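PDB 2HLY: hypothetical protein Atu2299 from Agrobacterium tumefaciens, which is of unknown function but belongs to the DUF2026 family, grouped with the papain-like CA clan of peptidases, which hints at a related fold rather than a proven activity. Local coordinates for residues A[42-45]-A[46-49]; A[154-157]-A[158-161]. All coordinates share one frame; numbering follows the deposited sequence.

In the fold
Both interactions are local, each made by side chains and backbone a turn or so apart, and each is tied to one of two helices that pack together. Interaction 1 (42-49) occupies the last two turns of helix 31-50; interaction 2 (154-161) comes later in the chain, spanning the link after helix 146-152 and the start of helix 160-172. Their centres lie about 19 Å apart and their nearest atoms about 9 Å, so they do not touch. The relation is through the helix pair: F44 and I45 rest on A166, A169 and A170 of helix 160-172, while W156 and M161 reach back to M36, Y37 and T40 on helix 31-50.

Interaction 1 (A[42-45]-A[46-49]); sequences GAFI and LQQH
F44 and Q48, one turn apart, meet as a CH-pi pair near the C-terminal end of the alpha-helix 31-50. Q48 CG lies over one face of the F44 ring, 3.9 Å from its centroid and 21° off the normal, displaced toward the rim near CE1. The F44 torsion explains this: CG is anti to the backbone N (chi1 -175°), which lays the ring beside its own carbonyl carbon and along the path of the following turn. Q47 approaches the same ring differently: OE1 stands at its edge, 4.1 Å from F44 CD1, with the amide plane 88° from the ring plane.

The backbone evidence for regular helix is four consecutive i to i+4 hydrogen bonds, L46 N to G42 O, Q47 N to A43 O, Q48 N to F44 O and H49 N to I45 O, all 2.8 to 2.9 Å long.

Polar ends reach out of the helix. Q47 NE2 donates to A54 O on strand 54-58, and H49 NE2 bonds A170 O on helix 160-172, so both hold the helix to its neighbours. On the apolar side L46 packs against V92 and A94 of strand 89-94.

I45 and H49 complete the turn: I45 CG2 lies 4.0 Å from H49 CD2, and I45 O sits in the plane of the imidazole at its edge, 3.6 Å from H49 CD2.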
loop_
_atom_site.group_PDB
_atom_site.type_symbol
_atom_site.label_atom_id
_atom_site.label_comp_id
_atom_site.label_asym_id
_atom_site.label_seq_id
_atom_site.Cartn_x
_atom_site.Cartn_y
_atom_site.Cartn_z
ATOM N N GLY A 42 -3.657 -4.154 3.342
ATOM C CA GLY A 42 -2.767 -5.122 2.680
ATOM C C GLY A 42 -2.227 -6.160 3.652
ATOM O O GLY A 42 -2.289 -7.369 3.396
ATOM N N ALA A 43 -1.715 -5.689 4.785
ATOM C CA ALA A 43 -1.221 -6.582 5.830
ATOM C C ALA A 43 -2.311 -7.544 6.304
ATOM O O ALA A 43 -2.059 -8.738 6.482
ATOM C CB ALA A 43 -0.670 -5.778 6.988
ATOM N N PHE A 44 -3.526 -7.027 6.472
ATOM C CA PHE A 44 -4.637 -7.868 6.935
ATOM C C PHE A 44 -4.943 -8.963 5.918
ATOM O O PHE A 44 -5.119 -10.137 6.269
ATOM C CB PHE A 44 -5.868 -7.007 7.193
ATOM C CG PHE A 44 -7.029 -7.765 7.787
ATOM C CD1 PHE A 44 -6.880 -8.504 8.965
ATOM C CD2 PHE A 44 -8.283 -7.711 7.179
ATOM C CE1 PHE A 44 -7.976 -9.210 9.509
ATOM C CE2 PHE A 44 -9.368 -8.409 7.718
ATOM C CZ PHE A 44 -9.212 -9.149 8.873
ATOM N N ILE A 45 -4.992 -8.580 4.648
ATOM C CA ILE A 45 -5.246 -9.546 3.595
ATOM C C ILE A 45 -4.125 -10.601 3.560
ATOM O O ILE A 45 -4.386 -11.804 3.428
ATOM C CB ILE A 45 -5.403 -8.837 2.234
ATOM C CG1 ILE A 45 -6.713 -8.045 2.233
ATOM C CG2 ILE A 45 -5.303 -9.852 1.078
ATOM C CD1 ILE A 45 -6.880 -7.047 1.037
ATOM N N LEU A 46 -2.874 -10.166 3.713
ATOM C CA LEU A 46 -1.779 -11.132 3.740
ATOM C C LEU A 46 -1.888 -12.100 4.916
ATOM O O LEU A 46 -1.666 -13.299 4.758
ATOM C CB LEU A 46 -0.429 -10.423 3.769
ATOM C CG LEU A 46 -0.079 -9.660 2.495
ATOM C CD1 LEU A 46 1.215 -8.890 2.737
ATOM C CD2 LEU A 46 0.057 -10.608 1.300
ATOM N N GLN A 47 -2.200 -11.565 6.092
ATOM C CA GLN A 47 -2.399 -12.401 7.275
ATOM C C GLN A 47 -3.499 -13.436 7.031
ATOM O O GLN A 47 -3.323 -14.625 7.316
ATOM C CB GLN A 47 -2.782 -11.533 8.456
ATOM C CG GLN A 47 -1.616 -10.738 8.994
ATOM C CD GLN A 47 -2.076 -9.608 9.891
ATOM O OE1 GLN A 47 -3.222 -9.593 10.368
ATOM N NE2 GLN A 47 -1.193 -8.651 10.123
ATOM N N GLN A 48 -4.623 -12.976 6.490
ATOM C CA GLN A 48 -5.827 -13.811 6.362
ATOM C C GLN A 48 -5.768 -14.819 5.224
ATOM O O GLN A 48 -6.288 -15.936 5.360
ATOM C CB GLN A 48 -7.080 -12.926 6.223
ATOM C CG GLN A 48 -7.447 -12.168 7.482
ATOM C CD GLN A 48 -7.865 -13.104 8.598
ATOM O OE1 GLN A 48 -8.593 -14.064 8.366
ATOM N NE2 GLN A 48 -7.379 -12.843 9.814
ATOM N N HIS A 49 -5.151 -14.434 4.106
ATOM C CA HIS A 49 -5.100 -15.286 2.905
ATOM C C HIS A 49 -3.793 -16.028 2.651
ATOM O O HIS A 49 -3.800 -17.050 1.944
ATOM C CB HIS A 49 -5.435 -14.460 1.670
ATOM C CG HIS A 49 -6.869 -14.063 1.593
ATOM N ND1 HIS A 49 -7.798 -14.782 0.873
ATOM C CD2 HIS A 49 -7.538 -13.030 2.155
ATOM C CE1 HIS A 49 -8.975 -14.185 0.968
ATOM N NE2 HIS A 49 -8.844 -13.124 1.746
#

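Interaction 2 (A[154-157]-A[158-161]); sequences ADWH and KQAM
D155 and K158 form a salt bridge on the protein surface, D155 OD1 to K158 NZ at 2.8 Å. The two side chains run side by side in the same direction, and the ammonium nitrogen approaches OD1 from above the carboxylate plane, 60° out of it. K158 spans the distance because its chain is extended beyond CG.

The extended lysine also makes a CH-pi contact. Its CG lies over one face of the H157 ring, 3.8 Å from the centroid and offset toward the rim. H157 presents that face because its CG is placed between the backbone N and the carbonyl carbon (chi1 68°), folding the imidazole back over K158 N.

Hydrogen bonding centres on the carbonyl of D155, in the turn that leads from helix 146-152 into helix 160-172. D155 O takes two donors on opposite faces of its plane: the backbone N of K158, an i to i+3 bond of 3.2 Å, and the side-chain amide NE2 of Q159 at 3.0 Å. Neither uses a lone-pair direction; NE2 stands 74° out of the carbonyl plane. A second i to i+3 bond, Q159 N to W156 O, is 3.1 Å long. A water donates to W156 O at 2.8 Å; its link to Q159 O is doubtful, the distance being too short for a sound bond.

The W156 indole packs against helix 31-50, meeting the ring of Y37 and touching M36 and T40, and the F153 and W156 rings meet edge-to-face. Across the turn, Q159 NE2 comes within 4.0 Å of W156 CD1.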
loop_
_atom_site.group_PDB
_atom_site.type_symbol
_atom_site.label_atom_id
_atom_site.label_comp_id
_atom_site.label_asym_id
_atom_site.label_seq_id
_atom_site.Cartn_x
_atom_site.Cartn_y
_atom_site.Cartn_z
ATOM N N ALA A 154 -3.323 6.301 16.254
ATOM C CA ALA A 154 -3.844 6.295 17.632
ATOM C C ALA A 154 -5.371 6.275 17.733
ATOM O O ALA A 154 -5.913 5.664 18.660
ATOM C CB ALA A 154 -3.262 7.464 18.438
ATOM N N ASP A 155 -6.053 6.910 16.784
ATOM C CA ASP A 155 -7.519 7.040 16.861
ATOM C C ASP A 155 -8.255 6.025 15.990
ATOM O O ASP A 155 -9.491 6.007 15.962
ATOM C CB ASP A 155 -7.962 8.460 16.476
ATOM C CG ASP A 155 -7.503 9.518 17.477
ATOM O OD1 ASP A 155 -7.352 9.189 18.676
ATOM O OD2 ASP A 155 -7.288 10.680 17.059
ATOM N N TRP A 156 -7.503 5.187 15.279
ATOM C CA TRP A 156 -8.113 4.236 14.344
ATOM C C TRP A 156 -9.031 3.202 14.999
ATOM O O TRP A 156 -10.062 2.845 14.419
ATOM C CB TRP A 156 -7.042 3.552 13.491
ATOM C CG TRP A 156 -6.717 4.332 12.257
ATOM C CD1 TRP A 156 -6.593 5.690 12.151
ATOM C CD2 TRP A 156 -6.478 3.804 10.941
ATOM N NE1 TRP A 156 -6.289 6.043 10.853
ATOM C CE2 TRP A 156 -6.219 4.902 10.091
ATOM C CE3 TRP A 156 -6.457 2.509 10.402
ATOM C CZ2 TRP A 156 -5.952 4.745 8.718
ATOM C CZ3 TRP A 156 -6.196 2.357 9.038
ATOM C CH2 TRP A 156 -5.943 3.467 8.219
ATOM N N HIS A 157 -8.651 2.723 16.184
ATOM C CA HIS A 157 -9.457 1.728 16.925
ATOM C C HIS A 157 -10.851 2.254 17.318
ATOM O O HIS A 157 -11.787 1.460 17.480
ATOM C CB HIS A 157 -8.713 1.234 18.173
ATOM C CG HIS A 157 -8.547 2.281 19.229
ATOM N ND1 HIS A 157 -9.358 2.354 20.342
ATOM C CD2 HIS A 157 -7.671 3.308 19.337
ATOM C CE1 HIS A 157 -8.991 3.381 21.087
ATOM N NE2 HIS A 157 -7.968 3.976 20.500
ATOM N N LYS A 158 -10.979 3.577 17.459
ATOM C CA LYS A 158 -12.252 4.235 17.811
ATOM C C LYS A 158 -13.199 4.384 16.626
ATOM O O LYS A 158 -14.328 4.874 16.782
ATOM C CB LYS A 158 -12.014 5.656 18.319
ATOM C CG LYS A 158 -11.051 5.836 19.457
ATOM C CD LYS A 158 -10.972 7.323 19.749
ATOM C CE LYS A 158 -9.685 7.714 20.434
ATOM N NZ LYS A 158 -9.535 9.201 20.416
ATOM N N GLN A 159 -12.726 4.026 15.438
ATOM C CA GLN A 159 -13.490 4.263 14.226
ATOM C C GLN A 159 -13.938 2.923 13.662
ATOM O O GLN A 159 -13.211 2.283 12.901
ATOM C CB GLN A 159 -12.661 5.054 13.210
ATOM C CG GLN A 159 -12.138 6.379 13.754
ATOM C CD GLN A 159 -11.132 7.040 12.829
ATOM O OE1 GLN A 159 -11.404 7.255 11.648
ATOM N NE2 GLN A 159 -9.964 7.378 13.369
ATOM N N ALA A 160 -15.144 2.511 14.038
ATOM C CA ALA A 160 -15.665 1.185 13.686
ATOM C C ALA A 160 -15.707 0.933 12.181
ATOM O O ALA A 160 -15.532 -0.212 11.733
ATOM C CB ALA A 160 -17.051 0.981 14.299
ATOM N N MET A 161 -15.934 1.995 11.407
ATOM C CA MET A 161 -16.019 1.906 9.944
ATOM C C MET A 161 -14.741 1.344 9.304
ATOM O O MET A 161 -14.807 0.639 8.300
ATOM C CB MET A 161 -16.388 3.271 9.341
ATOM C CG MET A 161 -16.003 3.466 7.878
ATOM S SD MET A 161 -14.409 4.326 7.732
ATOM C CE MET A 161 -13.582 3.413 6.447
HETATM O O HOH W 1 -11.380 0.689 13.217
#